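Local structure of sugar ABC transporter (Sugar-binding protein) (Bacillus halodurans, 4YO7) at residues N167-H180 / H197-F210. The protein probably serves as the sugar-binding component of an ABC transporter, and holds myo-inositol in the cleft between its two lobes. Numbering follows the deposited sequence.
With NA (sodium ion), chain G.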
loop_
_atom_site.group_PDB
_atom_site.type_symbol
_atom_site.label_atom_id
_atom_site.label_comp_id
_atom_site.label_asym_id
_atom_site.label_seq_id
_atom_site.Cartn_x
_atom_site.Cartn_y
_atom_site.Cartn_z
ATOM N N ASN A 167 -3.442 -8.988 25.447
ATOM C CA ASN A 167 -2.299 -9.844 25.129
ATOM C C ASN A 167 -2.600 -11.340 25.105
ATOM O O ASN A 167 -1.695 -12.169 25.199
ATOM C CB ASN A 167 -1.169 -9.559 26.107
ATOM C CG ASN A 167 -0.645 -8.160 25.961
ATOM O OD1 ASN A 167 -0.730 -7.573 24.878
ATOM N ND2 ASN A 167 -0.100 -7.613 27.031
ATOM N N GLU A 168 -3.870 -11.691 24.937
ATOM C CA GLU A 168 -4.252 -13.094 24.866
ATOM C C GLU A 168 -5.210 -13.340 23.721
ATOM O O GLU A 168 -6.294 -12.761 23.676
ATOM C CB GLU A 168 -4.901 -13.554 26.181
ATOM C CG GLU A 168 -3.991 -13.420 27.389
ATOM C CD GLU A 168 -4.550 -14.098 28.628
ATOM O OE1 GLU A 168 -5.741 -14.482 28.615
ATOM O OE2 GLU A 168 -3.793 -14.249 29.612
ATOM N N GLY A 169 -4.832 -14.243 22.826
ATOM C CA GLY A 169 -5.714 -14.590 21.726
ATOM C C GLY A 169 -5.061 -15.343 20.593
ATOM O O GLY A 169 -3.848 -15.277 20.382
ATOM N N ASN A 170 -5.909 -16.058 19.859
ATOM C CA ASN A 170 -5.534 -16.738 18.632
ATOM C C ASN A 170 -5.677 -15.790 17.450
ATOM O O ASN A 170 -6.744 -15.234 17.240
ATOM C CB ASN A 170 -6.413 -17.962 18.418
ATOM C CG ASN A 170 -6.117 -19.081 19.399
ATOM O OD1 ASN A 170 -5.133 -19.042 20.135
ATOM N ND2 ASN A 170 -6.952 -20.105 19.377
ATOM N N ILE A 171 -4.595 -15.598 16.712
ATOM C CA ILE A 171 -4.555 -14.612 15.644
ATOM C C ILE A 171 -4.566 -15.318 14.296
ATOM O O ILE A 171 -3.821 -16.276 14.100
ATOM C CB ILE A 171 -3.303 -13.732 15.763
ATOM C CG1 ILE A 171 -3.146 -13.196 17.194
ATOM C CG2 ILE A 171 -3.362 -12.603 14.751
ATOM C CD1 ILE A 171 -4.322 -12.377 17.671
ATOM N N ALA A 172 -5.407 -14.846 13.371
ATOM C CA ALA A 172 -5.388 -15.271 11.974
ATOM C C ALA A 172 -4.888 -14.093 11.143
ATOM O O ALA A 172 -5.474 -13.011 11.193
ATOM C CB ALA A 172 -6.785 -15.700 11.527
ATOM N N ILE A 173 -3.780 -14.292 10.432
ATOM C CA ILE A 173 -3.170 -13.242 9.623
ATOM C C ILE A 173 -3.492 -13.447 8.154
ATOM O O ILE A 173 -3.230 -14.525 7.610
ATOM C CB ILE A 173 -1.629 -13.205 9.797
ATOM C CG1 ILE A 173 -1.270 -12.777 11.225
ATOM C CG2 ILE A 173 -0.986 -12.234 8.800
ATOM C CD1 ILE A 173 0.214 -12.823 11.529
HETATM N N MSE A 174 -4.062 -12.420 7.521
HETATM C CA MSE A 174 -4.268 -12.411 6.067
HETATM C C MSE A 174 -3.128 -11.674 5.389
HETATM O O MSE A 174 -3.025 -10.450 5.446
HETATM C CB MSE A 174 -5.607 -11.772 5.678
HETATM C CG MSE A 174 -6.769 -12.524 6.225
HETATM SE SE MSE A 174 -8.429 -11.806 5.453
HETATM C CE MSE A 174 -9.568 -13.326 5.864
ATOM N N ASP A 175 -2.263 -12.458 4.762
ATOM C CA ASP A 175 -1.224 -11.934 3.879
ATOM C C ASP A 175 -1.819 -11.305 2.640
ATOM O O ASP A 175 -2.805 -11.804 2.050
ATOM C CB ASP A 175 -0.236 -13.033 3.419
ATOM C CG ASP A 175 0.849 -13.354 4.426
ATOM O OD1 ASP A 175 1.460 -12.435 5.043
ATOM O OD2 ASP A 175 1.147 -14.570 4.557
ATOM N N GLY A 176 -1.215 -10.206 2.224
ATOM C CA GLY A 176 -1.517 -9.626 0.937
ATOM C C GLY A 176 -0.830 -10.381 -0.201
ATOM O O GLY A 176 -0.541 -11.596 -0.093
ATOM N N GLU A 177 -0.600 -9.677 -1.300
ATOM C CA GLU A 177 0.003 -10.291 -2.480
ATOM C C GLU A 177 1.418 -10.774 -2.157
ATOM O O GLU A 177 2.312 -10.008 -1.751
ATOM C CB GLU A 177 -0.005 -9.313 -3.669
ATOM C CG GLU A 177 -1.423 -9.049 -4.137
ATOM C CD GLU A 177 -1.554 -8.000 -5.221
ATOM O OE1 GLU A 177 -0.718 -7.953 -6.143
ATOM O OE2 GLU A 177 -2.548 -7.252 -5.162
ATOM N N LEU A 178 1.602 -12.081 -2.268
ATOM C CA LEU A 178 2.797 -12.697 -1.746
ATOM C C LEU A 178 4.030 -12.218 -2.481
ATOM O O LEU A 178 4.118 -12.233 -3.730
ATOM C CB LEU A 178 2.715 -14.235 -1.810
ATOM C CG LEU A 178 1.728 -14.874 -0.828
ATOM C CD1 LEU A 178 1.690 -16.403 -1.064
ATOM C CD2 LEU A 178 1.976 -14.560 0.629
ATOM N N GLY A 179 4.978 -11.805 -1.661
ATOM C CA GLY A 179 6.253 -11.295 -2.128
ATOM C C GLY A 179 6.320 -9.779 -2.308
ATOM O O GLY A 179 7.412 -9.249 -2.554
ATOM N N HIS A 180 5.188 -9.090 -2.240
ATOM C CA HIS A 180 5.243 -7.634 -2.143
ATOM C C HIS A 180 5.959 -7.301 -0.840
ATOM O O HIS A 180 5.751 -7.970 0.172
ATOM C CB HIS A 180 3.857 -7.008 -2.132
ATOM C CG HIS A 180 3.164 -7.012 -3.459
ATOM N ND1 HIS A 180 2.137 -6.140 -3.749
ATOM C CD2 HIS A 180 3.322 -7.782 -4.557
ATOM C CE1 HIS A 180 1.700 -6.361 -4.973
ATOM N NE2 HIS A 180 2.408 -7.353 -5.492
ATOM N N HIS A 197 4.469 -11.515 23.238
ATOM C CA HIS A 197 3.416 -11.901 24.185
ATOM C C HIS A 197 3.064 -13.384 24.153
ATOM O O HIS A 197 2.548 -13.885 23.173
ATOM C CB HIS A 197 2.162 -11.073 23.915
ATOM C CG HIS A 197 2.393 -9.596 23.989
ATOM N ND1 HIS A 197 2.531 -8.931 25.192
ATOM C CD2 HIS A 197 2.536 -8.660 23.020
ATOM C CE1 HIS A 197 2.743 -7.646 24.958
ATOM N NE2 HIS A 197 2.751 -7.451 23.651
ATOM N N ASP A 198 3.328 -14.091 25.248
ATOM C CA ASP A 198 3.160 -15.539 25.244
ATOM C C ASP A 198 1.722 -15.983 24.966
ATOM O O ASP A 198 1.513 -17.055 24.397
ATOM C CB ASP A 198 3.645 -16.115 26.570
ATOM C CG ASP A 198 5.158 -16.046 26.705
ATOM O OD1 ASP A 198 5.835 -15.859 25.671
ATOM O OD2 ASP A 198 5.667 -16.176 27.836
ATOM N N GLY A 199 0.741 -15.161 25.334
ATOM C CA GLY A 199 -0.662 -15.505 25.128
ATOM C C GLY A 199 -1.185 -15.221 23.729
ATOM O O GLY A 199 -2.325 -15.585 23.406
ATOM N N LEU A 200 -0.365 -14.573 22.901
ATOM C CA LEU A 200 -0.706 -14.333 21.497
ATOM C C LEU A 200 -0.040 -15.389 20.624
ATOM O O LEU A 200 1.157 -15.652 20.746
ATOM C CB LEU A 200 -0.276 -12.934 21.052
ATOM C CG LEU A 200 -0.925 -11.737 21.743
ATOM C CD1 LEU A 200 -0.327 -10.424 21.245
ATOM C CD2 LEU A 200 -2.418 -11.753 21.496
ATOM N N GLU A 201 -0.832 -15.999 19.758
ATOM C CA GLU A 201 -0.337 -17.058 18.899
ATOM C C GLU A 201 -0.979 -16.964 17.519
ATOM O O GLU A 201 -2.190 -16.796 17.401
ATOM C CB GLU A 201 -0.637 -18.428 19.532
ATOM C CG GLU A 201 0.090 -19.591 18.877
ATOM C CD GLU A 201 -0.266 -20.930 19.507
ATOM O OE1 GLU A 201 -1.015 -20.939 20.506
ATOM O OE2 GLU A 201 0.204 -21.970 18.998
ATOM N N VAL A 202 -0.161 -17.096 16.482
ATOM C CA VAL A 202 -0.671 -17.188 15.116
ATOM C C VAL A 202 -1.186 -18.602 14.897
ATOM O O VAL A 202 -0.416 -19.573 14.957
ATOM C CB VAL A 202 0.409 -16.837 14.074
ATOM C CG1 VAL A 202 -0.135 -17.010 12.638
ATOM C CG2 VAL A 202 0.924 -15.402 14.288
ATOM N N VAL A 203 -2.492 -18.733 14.674
ATOM C CA VAL A 203 -3.087 -20.048 14.454
ATOM C C VAL A 203 -3.423 -20.312 12.983
ATOM O O VAL A 203 -3.554 -21.466 12.586
ATOM C CB VAL A 203 -4.378 -20.260 15.293
ATOM C CG1 VAL A 203 -4.041 -20.220 16.785
ATOM C CG2 VAL A 203 -5.465 -19.239 14.950
ATOM N N LEU A 204 -3.544 -19.249 12.191
ATOM C CA LEU A 204 -3.857 -19.357 10.769
ATOM C C LEU A 204 -3.108 -18.251 10.057
ATOM O O LEU A 204 -2.998 -17.137 10.575
ATOM C CB LEU A 204 -5.354 -19.222 10.504
ATOM C CG LEU A 204 -6.237 -20.349 11.021
ATOM C CD1 LEU A 204 -7.682 -19.895 11.070
ATOM C CD2 LEU A 204 -6.103 -21.607 10.181
ATOM N N GLN A 205 -2.591 -18.563 8.874
ATOM C CA GLN A 205 -1.946 -17.557 8.045
ATOM C C GLN A 205 -2.138 -17.969 6.601
ATOM O O GLN A 205 -1.746 -19.063 6.206
ATOM C CB GLN A 205 -0.461 -17.429 8.355
ATOM C CG GLN A 205 0.190 -16.316 7.571
ATOM C CD GLN A 205 1.667 -16.165 7.863
ATOM O OE1 GLN A 205 2.198 -16.738 8.825
ATOM N NE2 GLN A 205 2.350 -15.398 7.020
ATOM N N GLY A 206 -2.750 -17.087 5.826
ATOM C CA GLY A 206 -2.982 -17.345 4.432
ATOM C C GLY A 206 -3.089 -16.052 3.664
ATOM O O GLY A 206 -3.302 -15.007 4.260
ATOM N N THR A 207 -2.977 -16.132 2.344
ATOM C CA THR A 207 -3.057 -14.933 1.502
ATOM C C THR A 207 -4.433 -14.762 0.854
ATOM O O THR A 207 -5.043 -15.712 0.326
ATOM C CB THR A 207 -1.978 -14.945 0.419
ATOM O OG1 THR A 207 -2.068 -13.764 -0.386
ATOM C CG2 THR A 207 -2.101 -16.151 -0.470
ATOM N N ALA A 208 -4.921 -13.530 0.890
ATOM C CA ALA A 208 -6.128 -13.161 0.139
ATOM C C ALA A 208 -5.816 -12.013 -0.831
ATOM O O ALA A 208 -6.704 -11.296 -1.288
ATOM C CB ALA A 208 -7.294 -12.825 1.079
ATOM N N LYS A 209 -4.544 -11.909 -1.208
ATOM C CA LYS A 209 -4.143 -11.212 -2.426
ATOM C C LYS A 209 -4.601 -9.749 -2.486
ATOM O O LYS A 209 -4.873 -9.232 -3.560
ATOM C CB LYS A 209 -4.668 -11.970 -3.647
ATOM C CG LYS A 209 -4.238 -13.436 -3.675
ATOM C CD LYS A 209 -4.854 -14.193 -4.849
ATOM C CE LYS A 209 -4.445 -15.656 -4.840
ATOM N NZ LYS A 209 -3.215 -15.907 -5.612
ATOM N N PHE A 210 -4.629 -9.094 -1.329
ATOM C CA PHE A 210 -5.077 -7.702 -1.162
ATOM C C PHE A 210 -6.494 -7.459 -1.661
ATOM O O PHE A 210 -6.889 -6.290 -1.857
ATOM C CB PHE A 210 -4.119 -6.728 -1.852
ATOM C CG PHE A 210 -2.839 -6.447 -1.095
ATOM C CD1 PHE A 210 -2.819 -6.284 0.291
ATOM C CD2 PHE A 210 -1.658 -6.298 -1.788
ATOM C CE1 PHE A 210 -1.660 -5.975 0.950
ATOM C CE2 PHE A 210 -0.494 -6.003 -1.121
ATOM C CZ PHE A 210 -0.498 -5.853 0.258
HETATM NA NA NA G . 3.401 -15.068 21.236
HETATM O O HOH W 1 0.248 -12.808 26.927
HETATM O O HOH W 2 -3.761 -18.085 22.459
HETATM O O HOH W 3 -3.610 -21.276 20.658
HETATM O O HOH W 4 -5.331 -7.552 -5.458
HETATM O O HOH W 5 -0.870 -13.576 -2.983
HETATM O O HOH W 6 3.333 -17.376 22.165
HETATM O O HOH W 7 5.441 -15.107 22.488
HETATM O O HOH W 8 4.251 -16.155 19.327
#
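Eight backbone hydrogen bonds, from G169 N to G199 O at one end to A208 N to D175 O at the other, zip strands 169-175 and 200-207 together in parallel. A beta bulge shifts the register by one residue: I171 O accepts from V203 N (2.9 Å), whereas the next bond runs from I173 N to L204 O.

Side-chain polar groups secure the C-terminal ends. Extended Q205, its CG anti to the backbone N (chi1 -176°), delivers NE2 to the syn side of D175 OD2 at 2.9 Å; T187 and Q183 hold the other carboxylate oxygen, and K191 binds Q205 OE1. T207 suits its place because one small hydroxyl serves two segments: OG1 lies 2.7 Å from G176 O, above that carbonyl's plane, and accepts from K209 N in an ST turn. A valine here would probably leave G176 O without this partner and the turn at K209 without its clasp.

Flat groups pack at both ends. The N167 amide stacks on one face of the H197 imidazole, planes 19° apart, OD1 over the ring centre. G176, lacking a side chain, lays its CA 3.7 Å from the F210 ring centroid in a CH-pi contact, where any CB would clash.

On the apolar side, I173 CD1 meets V202 CG2 at 3.8 Å beside helix 181-195, and A172 CB meets L204 CB on the face covered by W222.

Near the N-terminal end of strand 200-207, sodium is bound by H197 O and L200 O; I194 O and three waters complete the site. Strands 169-175 and 200-207, with helix 181-195 between them, form a beta-alpha-beta crossover of a periplasmic binding protein lobe; the chain after strand 200-207 brings F210 close to the bound myo-inositol.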